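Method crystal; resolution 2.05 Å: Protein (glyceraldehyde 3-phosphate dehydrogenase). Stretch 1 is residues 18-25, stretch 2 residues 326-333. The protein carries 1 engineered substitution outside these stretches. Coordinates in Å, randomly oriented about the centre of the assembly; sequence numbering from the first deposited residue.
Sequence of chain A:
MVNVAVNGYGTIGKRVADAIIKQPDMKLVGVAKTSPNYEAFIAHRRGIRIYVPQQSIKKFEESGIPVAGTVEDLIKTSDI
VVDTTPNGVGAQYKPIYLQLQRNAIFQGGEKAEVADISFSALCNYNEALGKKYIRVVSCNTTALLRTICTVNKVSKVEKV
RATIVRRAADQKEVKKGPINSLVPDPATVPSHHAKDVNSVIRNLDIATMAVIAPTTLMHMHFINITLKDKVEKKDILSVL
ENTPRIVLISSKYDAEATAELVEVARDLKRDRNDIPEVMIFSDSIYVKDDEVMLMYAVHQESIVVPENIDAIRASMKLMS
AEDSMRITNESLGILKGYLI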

ATOM      1  N   ASP A  18     -16.525  -3.576  -2.631  1.00 28.29           N
ATOM      2  CA  ASP A  18     -16.058  -2.806  -3.750  1.00 30.05           C
ATOM      3  C   ASP A  18     -16.158  -3.546  -5.089  1.00 35.02           C
ATOM      4  O   ASP A  18     -16.528  -2.914  -6.096  1.00 29.70           O
ATOM      5  CB  ASP A  18     -14.646  -2.280  -3.557  1.00 33.74           C
ATOM      6  CG  ASP A  18     -14.542  -1.101  -2.621  1.00 34.89           C
ATOM      7  OD1 ASP A  18     -15.567  -0.582  -2.126  1.00 34.30           O
ATOM      8  OD2 ASP A  18     -13.399  -0.675  -2.369  1.00 33.67           O
ATOM      9  N   ALA A  19     -15.885  -4.854  -5.116  1.00 25.16           N
ATOM     10  CA  ALA A  19     -16.027  -5.601  -6.374  1.00 31.56           C
ATOM     11  C   ALA A  19     -17.485  -5.717  -6.820  1.00 27.45           C
ATOM     12  O   ALA A  19     -17.753  -5.713  -8.033  1.00 27.18           O
ATOM     13  CB  ALA A  19     -15.416  -7.006  -6.292  1.00 25.56           C
ATOM     14  N   ILE A  20     -18.393  -5.829  -5.879  1.00 28.38           N
ATOM     15  CA  ILE A  20     -19.825  -5.914  -6.140  1.00 32.12           C
ATOM     16  C   ILE A  20     -20.307  -4.611  -6.805  1.00 34.14           C
ATOM     17  O   ILE A  20     -20.973  -4.641  -7.841  1.00 34.59           O
ATOM     18  CB  ILE A  20     -20.588  -6.123  -4.842  1.00 34.04           C
ATOM     19  CG1 ILE A  20     -20.367  -7.571  -4.353  1.00 29.24           C
ATOM     20  CG2 ILE A  20     -22.099  -5.840  -4.985  1.00 29.55           C
ATOM     21  CD1 ILE A  20     -20.800  -7.736  -2.924  1.00 33.50           C
ATOM     22  N   ILE A  21     -19.773  -3.500  -6.299  1.00 36.46           N
ATOM     23  CA  ILE A  21     -20.022  -2.192  -6.863  1.00 36.86           C
ATOM     24  C   ILE A  21     -19.550  -2.130  -8.299  1.00 35.28           C
ATOM     25  O   ILE A  21     -20.275  -1.581  -9.153  1.00 37.43           O
ATOM     26  CB  ILE A  21     -19.388  -1.046  -6.042  1.00 36.94           C
ATOM     27  CG1 ILE A  21     -19.999  -1.038  -4.656  1.00 26.68           C
ATOM     28  CG2 ILE A  21     -19.630   0.289  -6.752  1.00 40.36           C
ATOM     29  CD1 ILE A  21     -19.457  -0.040  -3.657  1.00 31.02           C
ATOM     30  N   LYS A  22     -18.443  -2.765  -8.642  1.00 33.06           N
ATOM     31  CA  LYS A  22     -17.954  -2.737 -10.007  1.00 34.65           C
ATOM     32  C   LYS A  22     -18.656  -3.700 -10.947  1.00 31.30           C
ATOM     33  O   LYS A  22     -18.368  -3.646 -12.151  1.00 36.28           O
ATOM     34  CB  LYS A  22     -16.436  -2.991 -10.042  1.00 26.73           C
ATOM     35  CG  LYS A  22     -15.671  -1.922  -9.267  1.00 34.01           C
ATOM     36  CD  LYS A  22     -14.171  -2.194  -9.404  1.00 42.17           C
ATOM     37  CE  LYS A  22     -13.362  -1.044  -8.811  1.00 43.54           C
ATOM     38  NZ  LYS A  22     -11.916  -1.265  -9.070  1.00 47.02           N
ATOM     39  N   GLN A  23     -19.530  -4.577 -10.493  1.00 29.41           N
ATOM     40  CA  GLN A  23     -20.153  -5.530 -11.425  1.00 30.37           C
ATOM     41  C   GLN A  23     -21.345  -4.849 -12.124  1.00 33.34           C
ATOM     42  O   GLN A  23     -22.097  -4.146 -11.446  1.00 31.29           O
ATOM     43  CB  GLN A  23     -20.634  -6.748 -10.661  1.00 28.83           C
ATOM     44  CG  GLN A  23     -19.536  -7.639 -10.070  1.00 29.94           C
ATOM     45  CD  GLN A  23     -18.338  -7.829 -10.945  1.00 31.13           C
ATOM     46  OE1 GLN A  23     -18.367  -8.514 -11.975  1.00 27.87           O
ATOM     47  NE2 GLN A  23     -17.219  -7.163 -10.587  1.00 26.53           N
ATOM     48  N   PRO A  24     -21.542  -5.102 -13.398  1.00 34.01           N
ATOM     49  CA  PRO A  24     -22.679  -4.535 -14.133  1.00 37.22           C
ATOM     50  C   PRO A  24     -24.007  -5.145 -13.746  1.00 38.14           C
ATOM     51  O   PRO A  24     -25.065  -4.513 -13.947  1.00 37.98           O
ATOM     52  CB  PRO A  24     -22.367  -4.845 -15.591  1.00 36.08           C
ATOM     53  CG  PRO A  24     -21.505  -6.062 -15.525  1.00 42.52           C
ATOM     54  CD  PRO A  24     -20.670  -5.899 -14.272  1.00 35.64           C
ATOM     55  N   ASP A  25     -24.020  -6.368 -13.224  1.00 30.74           N
ATOM     56  CA  ASP A  25     -25.266  -7.073 -12.934  1.00 30.80           C
ATOM     57  C   ASP A  25     -25.554  -7.247 -11.484  1.00 28.09           C
ATOM     58  O   ASP A  25     -26.389  -8.067 -11.042  1.00 30.25           O
ATOM     59  CB  ASP A  25     -25.244  -8.463 -13.632  1.00 37.22           C
ATOM     60  CG  ASP A  25     -24.046  -9.307 -13.168  1.00 34.86           C
ATOM     61  OD1 ASP A  25     -23.029  -8.752 -12.714  1.00 26.88           O
ATOM     62  OD2 ASP A  25     -24.119 -10.536 -13.287  1.00 27.24           O
TER
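Stretch 2 (326-333) RITNESLG

Stretch 2 contains the last residues of a helix that begins earlier in the chain, followed by its exit at Gly333, and it packs against the place where the helix of stretch 1 gives way to a loop. Residues 326 to 331 are helical, with phi between -56° and -71°, and Gly333 is the first residue to leave helical phi/psi. The two segments are more than 300 residues apart in sequence, yet they bury 324 Å² between them, both sides summed. The register is antiparallel in sense: Ile327, early in stretch 2, meets Gln23 and Pro24, whereas Leu332, near its end, reaches back to Ala19. The CA atoms of Lys22 and Ser331 lie 6.3 Å apart and those of Ala19 and Leu332 6.7 Å apart.

Arg326 lies out of reach of stretch 1, and its carbonyl oxygen accepts the backbone hydrogen bond from Glu330 N at 2.9 Å. Ile327, one turn before Ser331, makes the first contact. Its CA-to-CB bond points toward stretch 1, and with chi1 in m its CG2 comes to 3.6 Å from Pro24 CD, an apolar contact with the proline ring. The same Ile327 CG2 lies 3.5 Å from Gln23 OE1.

Thr328 points sideways and contributes little area. Its CA is 3.8 Å from Gln23 OE1, while the side-chain oxygens, Thr328 OG1 and Gln23 OE1, stand 4.1 Å apart; each is hydrogen-bonded elsewhere in the structure. Asn329 points away from stretch 1, and Glu330, exposed, also makes no contact with it.

Ser331 supplies the polar centre of the interface. Its CB points toward stretch 1 and lies 3.7 Å from Lys22 O. The p rotamer lets Ser331 OG donate to Ile327 O at 2.7 Å, the same carbonyl that receives Ser331 N at 2.9 Å. With its proton thus directed into its own helix, Ser331 OG accepts from Gln23 NE2 at 2.8 Å, with an N-H...O angle of 143°. Gln23 NE2 also donates to Ala19 O at 3.0 Å, so a single amide group ties the last turn of one helix to the serine of the other. A water adds a second polar link: it accepts from Lys22 NZ at 2.9 Å and donates to Ser331 O, also at 2.9 Å.

Leu332 has the largest area covered by the other stretch, 60 Å². Its CA-to-CB bond points sideways, but the end of the side chain, with chi1 in m and chi2 in t, comes nearer. Leu332 CD2 touches Ala19 CB at 3.5 Å, and lies 3.8 Å from Gln23 NE2 and 4.0 Å from Lys22 CD, so one methyl group meets three residues of stretch 1.

Gly333 closes the helix in a Schellman motif, with a weak hydrogen bond from Gly333 N to Glu330 O at 3.4 Å. Its phi of 67° is a conformation that favours glycine, and it makes no contact with stretch 1.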

ATOM      1  N   ARG A 326     -15.312 -13.842 -17.372  1.00 29.13           N
ATOM      2  CA  ARG A 326     -14.898 -12.725 -18.220  1.00 30.75           C
ATOM      3  C   ARG A 326     -15.316 -11.393 -17.618  1.00 28.87           C
ATOM      4  O   ARG A 326     -14.502 -10.459 -17.593  1.00 27.77           O
ATOM      5  CB  ARG A 326     -15.333 -12.908 -19.675  1.00 33.36           C
ATOM      6  CG  ARG A 326     -15.350 -11.621 -20.476  1.00 36.20           C
ATOM      7  CD  ARG A 326     -16.079 -11.750 -21.811  1.00 41.58           C
ATOM      8  NE  ARG A 326     -15.785 -13.040 -22.417  1.00 51.24           N
ATOM      9  CZ  ARG A 326     -16.621 -14.066 -22.546  1.00 58.24           C
ATOM     10  NH1 ARG A 326     -17.889 -13.987 -22.157  1.00 43.53           N
ATOM     11  NH2 ARG A 326     -16.156 -15.199 -23.084  1.00 46.29           N
ATOM     12  N   ILE A 327     -16.511 -11.272 -17.058  1.00 30.53           N
ATOM     13  CA  ILE A 327     -16.967 -10.002 -16.485  1.00 30.79           C
ATOM     14  C   ILE A 327     -16.211  -9.696 -15.191  1.00 29.02           C
ATOM     15  O   ILE A 327     -15.776  -8.579 -14.952  1.00 27.58           O
ATOM     16  CB  ILE A 327     -18.480  -9.998 -16.267  1.00 28.62           C
ATOM     17  CG1 ILE A 327     -19.151  -9.973 -17.684  1.00 31.08           C
ATOM     18  CG2 ILE A 327     -18.957  -8.836 -15.456  1.00 28.72           C
ATOM     19  CD1 ILE A 327     -20.568 -10.496 -17.672  1.00 28.64           C
ATOM     20  N   THR A 328     -16.087 -10.720 -14.355  1.00 28.52           N
ATOM     21  CA  THR A 328     -15.321 -10.573 -13.108  1.00 25.89           C
ATOM     22  C   THR A 328     -13.917 -10.105 -13.457  1.00 23.56           C
ATOM     23  O   THR A 328     -13.518  -9.060 -12.965  1.00 26.42           O
ATOM     24  CB  THR A 328     -15.276 -11.885 -12.363  1.00 25.52           C
ATOM     25  OG1 THR A 328     -16.633 -12.249 -12.041  1.00 26.12           O
ATOM     26  CG2 THR A 328     -14.463 -11.764 -11.053  1.00 23.28           C
ATOM     27  N   ASN A 329     -13.245 -10.788 -14.375  1.00 23.08           N
ATOM     28  CA  ASN A 329     -11.913 -10.445 -14.786  1.00 24.93           C
ATOM     29  C   ASN A 329     -11.745  -9.046 -15.348  1.00 32.93           C
ATOM     30  O   ASN A 329     -10.837  -8.307 -14.919  1.00 25.33           O
ATOM     31  CB  ASN A 329     -11.332 -11.485 -15.749  1.00 24.56           C
ATOM     32  CG  ASN A 329     -11.031 -12.787 -14.979  1.00 29.37           C
ATOM     33  OD1 ASN A 329     -11.066 -12.840 -13.757  1.00 25.65           O
ATOM     34  ND2 ASN A 329     -10.823 -13.841 -15.733  1.00 18.61           N
ATOM     35  N   GLU A 330     -12.591  -8.689 -16.318  1.00 25.13           N
ATOM     36  CA  GLU A 330     -12.461  -7.384 -16.949  1.00 28.30           C
ATOM     37  C   GLU A 330     -12.752  -6.275 -15.960  1.00 23.48           C
ATOM     38  O   GLU A 330     -12.051  -5.289 -15.886  1.00 24.49           O
ATOM     39  CB  GLU A 330     -13.445  -7.277 -18.151  1.00 25.08           C
ATOM     40  CG  GLU A 330     -13.148  -6.086 -19.042  1.00 50.36           C
ATOM     41  CD  GLU A 330     -13.625  -4.732 -18.609  1.00 64.97           C
ATOM     42  OE1 GLU A 330     -14.595  -4.601 -17.820  1.00 65.48           O
ATOM     43  OE2 GLU A 330     -13.020  -3.725 -19.075  1.00 72.02           O
ATOM     44  N   SER A 331     -13.866  -6.409 -15.214  1.00 23.04           N
ATOM     45  CA  SER A 331     -14.253  -5.344 -14.326  1.00 25.35           C
ATOM     46  C   SER A 331     -13.259  -5.143 -13.171  1.00 32.31           C
ATOM     47  O   SER A 331     -13.283  -4.058 -12.560  1.00 27.97           O
ATOM     48  CB  SER A 331     -15.640  -5.584 -13.734  1.00 25.98           C
ATOM     49  OG  SER A 331     -15.689  -6.772 -12.954  1.00 31.29           O
ATOM     50  N   LEU A 332     -12.574  -6.218 -12.741  1.00 26.51           N
ATOM     51  CA  LEU A 332     -11.731  -6.032 -11.529  1.00 28.20           C
ATOM     52  C   LEU A 332     -10.282  -5.834 -11.900  1.00 31.17           C
ATOM     53  O   LEU A 332      -9.418  -5.832 -11.006  1.00 29.95           O
ATOM     54  CB  LEU A 332     -11.887  -7.250 -10.618  1.00 20.73           C
ATOM     55  CG  LEU A 332     -13.298  -7.469 -10.043  1.00 29.53           C
ATOM     56  CD1 LEU A 332     -13.270  -8.640  -9.070  1.00 21.70           C
ATOM     57  CD2 LEU A 332     -13.788  -6.224  -9.309  1.00 22.92           C
ATOM     58  N   GLY A 333     -10.024  -5.802 -13.196  1.00 26.81           N
ATOM     59  CA  GLY A 333      -8.695  -5.611 -13.740  1.00 29.07           C
ATOM     60  C   GLY A 333      -7.762  -6.779 -13.436  1.00 32.08           C
ATOM     61  O   GLY A 333      -6.588  -6.546 -13.138  1.00 25.87           O
TER
HETATM   62  O   HOH W   1     -11.023  -2.636 -11.431  1.00 34.32           O